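Local coordinates for molybdopterin biosynthesis moeA protein (Pyrococcus horikoshii, PDB 1WU2) that probably takes part in molybdenum cofactor biosynthesis, acting on molybdopterin at the step where the metal is inserted, as in other MoeA proteins, at residues A35-I44 / L155-V166. Sequence-based numbering, arbitrary orientation.
Sequences AVGRVLAEDI and LRKGTILRPQDV
Gly37, Leu40 and Ile44 give their backbone N-H groups to the carbonyl oxygens of Leu161, Thr159 and Leu155, while the amides of Leu161 and Gly158 answer to Arg38 O and Leu40 O, so residues 35-44 and 155-166 run antiparallel, mostly as irregular loops, and reach a true antiparallel hydrogen-bonded pair at Ile44-Leu155. The example illustrates how two largely irregular segments of one chain, far apart in sequence, can be joined by main-chain bonds and filled between by leucines. Leu161 lays CD1 against Ala35 O (3.5 Å), and its other branch, CD2, meets Leu40 CG at 3.9 Å, the two side chains crossing at about a right angle. Leu40 in turn, with CG anti to its carbonyl carbon (chi1 -82°), sends CD1 against Leu155 CB at 3.6 Å and close to Arg156 O. Beside the start of helix 163-171, Val36 CG2 touches Val166 CG2 at 4.0 Å. At the other end a carboxylate replaces a backbone carbonyl: Asp43 OD1 accepts Lys157 N at 3.0 Å with a bent N-H...O angle of 146°, at the type II turn from Arg156 to Thr159. Thr159 OG1 ties that turn internally by donating to Arg156 O (2.7 Å) from above the carbonyl plane. With alanine at Asp43, the Lys157 amide would probably be left without this acceptor, and the turn less firmly fixed. Lys157 stretches past Ala41 O, and its NZ, salt-bridged to Glu23, shares a water with Leu40 O. Strand 176-180 borders residues 35-44, bonding through Lys180 to Val39 and through Pro178 to Ala41, whereas Leu169 of helix 163-171 packs on Ile44 and Leu155, and Leu370 of the second subunit also reaches Leu155.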
loop_
_atom_site.group_PDB
_atom_site.type_symbol
_atom_site.label_atom_id
_atom_site.label_comp_id
_atom_site.label_asym_id
_atom_site.label_seq_id
_atom_site.Cartn_x
_atom_site.Cartn_y
_atom_site.Cartn_z
ATOM N N ALA A 35 10.303 -10.704 -4.838
ATOM C CA ALA A 35 8.942 -11.254 -4.871
ATOM C C ALA A 35 7.870 -10.333 -4.280
ATOM O O ALA A 35 6.694 -10.507 -4.573
ATOM C CB ALA A 35 8.904 -12.609 -4.166
ATOM N N VAL A 36 8.265 -9.372 -3.447
ATOM C CA VAL A 36 7.301 -8.491 -2.779
ATOM C C VAL A 36 6.571 -7.599 -3.795
ATOM O O VAL A 36 7.203 -6.964 -4.637
ATOM C CB VAL A 36 7.981 -7.605 -1.708
ATOM C CG1 VAL A 36 6.998 -6.579 -1.139
ATOM C CG2 VAL A 36 8.559 -8.464 -0.582
ATOM N N GLY A 37 5.241 -7.565 -3.705
ATOM C CA GLY A 37 4.411 -6.777 -4.606
ATOM C C GLY A 37 3.909 -7.558 -5.810
ATOM O O GLY A 37 3.058 -7.078 -6.558
ATOM N N ARG A 38 4.432 -8.767 -5.997
ATOM C CA ARG A 38 4.043 -9.621 -7.113
ATOM C C ARG A 38 2.807 -10.447 -6.784
ATOM O O ARG A 38 2.465 -10.642 -5.620
ATOM C CB ARG A 38 5.199 -10.539 -7.502
ATOM C CG ARG A 38 6.332 -9.805 -8.183
ATOM C CD ARG A 38 6.046 -9.482 -9.642
ATOM N NE ARG A 38 7.271 -9.491 -10.436
ATOM C CZ ARG A 38 7.379 -9.945 -11.678
ATOM N NH1 ARG A 38 6.334 -10.449 -12.323
ATOM N NH2 ARG A 38 8.559 -9.889 -12.283
ATOM N N VAL A 39 2.152 -10.941 -7.828
ATOM C CA VAL A 39 0.892 -11.661 -7.697
ATOM C C VAL A 39 1.089 -13.137 -8.001
ATOM O O VAL A 39 1.510 -13.491 -9.096
ATOM C CB VAL A 39 -0.168 -11.094 -8.657
ATOM C CG1 VAL A 39 -1.530 -11.758 -8.417
ATOM C CG2 VAL A 39 -0.259 -9.583 -8.506
ATOM N N LEU A 40 0.767 -13.989 -7.031
ATOM C CA LEU A 40 0.899 -15.435 -7.184
ATOM C C LEU A 40 0.055 -15.976 -8.335
ATOM O O LEU A 40 -1.137 -15.684 -8.431
ATOM C CB LEU A 40 0.490 -16.150 -5.893
ATOM C CG LEU A 40 1.538 -16.243 -4.785
ATOM C CD1 LEU A 40 0.942 -16.990 -3.603
ATOM C CD2 LEU A 40 2.799 -16.943 -5.280
ATOM N N ALA A 41 0.688 -16.776 -9.192
ATOM C CA ALA A 41 0.022 -17.388 -10.341
ATOM C C ALA A 41 -0.890 -18.541 -9.936
ATOM O O ALA A 41 -1.846 -18.855 -10.646
ATOM C CB ALA A 41 1.054 -17.881 -11.339
ATOM N N GLU A 42 -0.581 -19.175 -8.808
ATOM C CA GLU A 42 -1.322 -20.349 -8.347
ATOM C C GLU A 42 -1.288 -20.499 -6.825
ATOM O O GLU A 42 -0.543 -19.803 -6.136
ATOM C CB GLU A 42 -0.746 -21.615 -8.998
ATOM C CG GLU A 42 0.732 -21.855 -8.697
ATOM C CD GLU A 42 1.308 -23.056 -9.434
ATOM O OE1 GLU A 42 0.628 -24.110 -9.492
ATOM O OE2 GLU A 42 2.445 -22.949 -9.951
ATOM N N ASP A 43 -2.108 -21.415 -6.315
ATOM C CA ASP A 43 -2.034 -21.836 -4.920
ATOM C C ASP A 43 -0.648 -22.418 -4.630
ATOM O O ASP A 43 -0.067 -23.109 -5.470
ATOM C CB ASP A 43 -3.092 -22.908 -4.617
ATOM C CG ASP A 43 -4.516 -22.354 -4.556
ATOM O OD1 ASP A 43 -4.715 -21.126 -4.427
ATOM O OD2 ASP A 43 -5.510 -23.098 -4.617
ATOM N N ILE A 44 -0.128 -22.129 -3.440
ATOM C CA ILE A 44 1.125 -22.694 -2.954
ATOM C C ILE A 44 0.765 -23.742 -1.910
ATOM O O ILE A 44 0.164 -23.422 -0.889
ATOM C CB ILE A 44 2.013 -21.590 -2.331
ATOM C CG1 ILE A 44 2.315 -20.488 -3.353
ATOM C CG2 ILE A 44 3.308 -22.178 -1.785
ATOM C CD1 ILE A 44 3.092 -20.948 -4.570
ATOM N N LEU A 155 -0.761 -20.230 0.803
ATOM C CA LEU A 155 -0.988 -18.960 0.116
ATOM C C LEU A 155 -1.872 -19.178 -1.107
ATOM O O LEU A 155 -1.566 -20.014 -1.956
ATOM C CB LEU A 155 0.339 -18.344 -0.328
ATOM C CG LEU A 155 1.224 -17.753 0.772
ATOM C CD1 LEU A 155 2.631 -17.519 0.245
ATOM C CD2 LEU A 155 0.634 -16.465 1.308
ATOM N N ARG A 156 -2.961 -18.418 -1.195
ATOM C CA ARG A 156 -3.915 -18.557 -2.290
ATOM C C ARG A 156 -3.423 -17.859 -3.544
ATOM O O ARG A 156 -2.575 -16.966 -3.483
ATOM C CB ARG A 156 -5.280 -17.973 -1.910
ATOM C CG ARG A 156 -5.922 -18.582 -0.674
ATOM C CD ARG A 156 -6.542 -19.948 -0.900
ATOM N NE ARG A 156 -6.970 -20.555 0.363
ATOM C CZ ARG A 156 -7.244 -21.848 0.535
ATOM N NH1 ARG A 156 -7.155 -22.707 -0.477
ATOM N NH2 ARG A 156 -7.619 -22.288 1.733
ATOM N N LYS A 157 -3.985 -18.272 -4.677
ATOM C CA LYS A 157 -3.765 -17.624 -5.962
ATOM C C LYS A 157 -4.325 -16.204 -5.915
ATOM O O LYS A 157 -5.417 -15.981 -5.401
ATOM C CB LYS A 157 -4.461 -18.429 -7.070
ATOM C CG LYS A 157 -4.393 -17.821 -8.468
ATOM C CD LYS A 157 -5.399 -18.489 -9.412
ATOM C CE LYS A 157 -5.254 -17.994 -10.847
ATOM N NZ LYS A 157 -5.242 -16.503 -10.946
ATOM N N GLY A 158 -3.565 -15.251 -6.445
ATOM C CA GLY A 158 -3.973 -13.856 -6.470
ATOM C C GLY A 158 -3.417 -13.044 -5.314
ATOM O O GLY A 158 -3.542 -11.822 -5.294
ATOM N N THR A 159 -2.792 -13.722 -4.356
ATOM C CA THR A 159 -2.189 -13.058 -3.211
ATOM C C THR A 159 -1.100 -12.099 -3.679
ATOM O O THR A 159 -0.306 -12.435 -4.553
ATOM C CB THR A 159 -1.598 -14.103 -2.244
ATOM O OG1 THR A 159 -2.649 -14.925 -1.724
ATOM C CG2 THR A 159 -0.994 -13.444 -1.005
ATOM N N ILE A 160 -1.090 -10.902 -3.097
ATOM C CA ILE A 160 -0.066 -9.901 -3.363
ATOM C C ILE A 160 0.941 -10.053 -2.240
ATOM O O ILE A 160 0.640 -9.745 -1.090
ATOM C CB ILE A 160 -0.664 -8.473 -3.388
ATOM C CG1 ILE A 160 -1.795 -8.375 -4.417
ATOM C CG2 ILE A 160 0.415 -7.438 -3.727
ATOM C CD1 ILE A 160 -2.715 -7.195 -4.189
ATOM N N LEU A 161 2.130 -10.537 -2.583
ATOM C CA LEU A 161 3.094 -11.005 -1.598
ATOM C C LEU A 161 3.668 -9.871 -0.746
ATOM O O LEU A 161 4.046 -8.824 -1.256
ATOM C CB LEU A 161 4.223 -11.777 -2.294
ATOM C CG LEU A 161 3.785 -13.036 -3.055
ATOM C CD1 LEU A 161 4.869 -13.495 -4.025
ATOM C CD2 LEU A 161 3.423 -14.155 -2.096
ATOM N N ARG A 162 3.694 -10.091 0.565
ATOM C CA ARG A 162 4.332 -9.177 1.503
ATOM C C ARG A 162 5.515 -9.911 2.132
ATOM O O ARG A 162 5.712 -11.090 1.863
ATOM C CB ARG A 162 3.343 -8.714 2.579
ATOM C CG ARG A 162 1.915 -8.493 2.099
ATOM C CD ARG A 162 0.969 -9.605 2.511
ATOM N NE ARG A 162 -0.013 -9.190 3.503
ATOM C CZ ARG A 162 -0.743 -10.032 4.230
ATOM N NH1 ARG A 162 -0.614 -11.347 4.094
ATOM N NH2 ARG A 162 -1.615 -9.556 5.103
ATOM N N PRO A 163 6.323 -9.224 2.934
ATOM C CA PRO A 163 7.470 -9.855 3.600
ATOM C C PRO A 163 7.171 -11.154 4.362
ATOM O O PRO A 163 7.977 -12.081 4.272
ATOM C CB PRO A 163 7.938 -8.767 4.560
ATOM C CG PRO A 163 7.589 -7.500 3.849
ATOM C CD PRO A 163 6.257 -7.780 3.228
ATOM N N GLN A 164 6.045 -11.220 5.076
ATOM C CA GLN A 164 5.664 -12.421 5.824
ATOM C C GLN A 164 5.285 -13.588 4.903
ATOM O O GLN A 164 5.536 -14.752 5.237
ATOM C CB GLN A 164 4.541 -12.131 6.846
ATOM C CG GLN A 164 3.183 -11.679 6.266
ATOM C CD GLN A 164 2.921 -10.188 6.453
ATOM O OE1 GLN A 164 3.665 -9.356 5.934
ATOM N NE2 GLN A 164 1.860 -9.850 7.189
ATOM N N ASP A 165 4.693 -13.276 3.750
ATOM C CA ASP A 165 4.385 -14.292 2.740
ATOM C C ASP A 165 5.667 -14.874 2.143
ATOM O O ASP A 165 5.757 -16.077 1.908
ATOM C CB ASP A 165 3.525 -13.712 1.608
ATOM C CG ASP A 165 2.228 -13.082 2.103
ATOM O OD1 ASP A 165 1.762 -13.431 3.205
ATOM O OD2 ASP A 165 1.597 -12.226 1.445
ATOM N N VAL A 166 6.656 -14.012 1.903
ATOM C CA VAL A 166 7.921 -14.423 1.292
ATOM C C VAL A 166 8.714 -15.302 2.265
ATOM O O VAL A 166 9.463 -16.186 1.848
ATOM C CB VAL A 166 8.756 -13.191 0.842
ATOM C CG1 VAL A 166 10.098 -13.605 0.261
ATOM C CG2 VAL A 166 7.988 -12.383 -0.200
HETATM O O HOH W 1 -3.298 -14.834 -9.892
#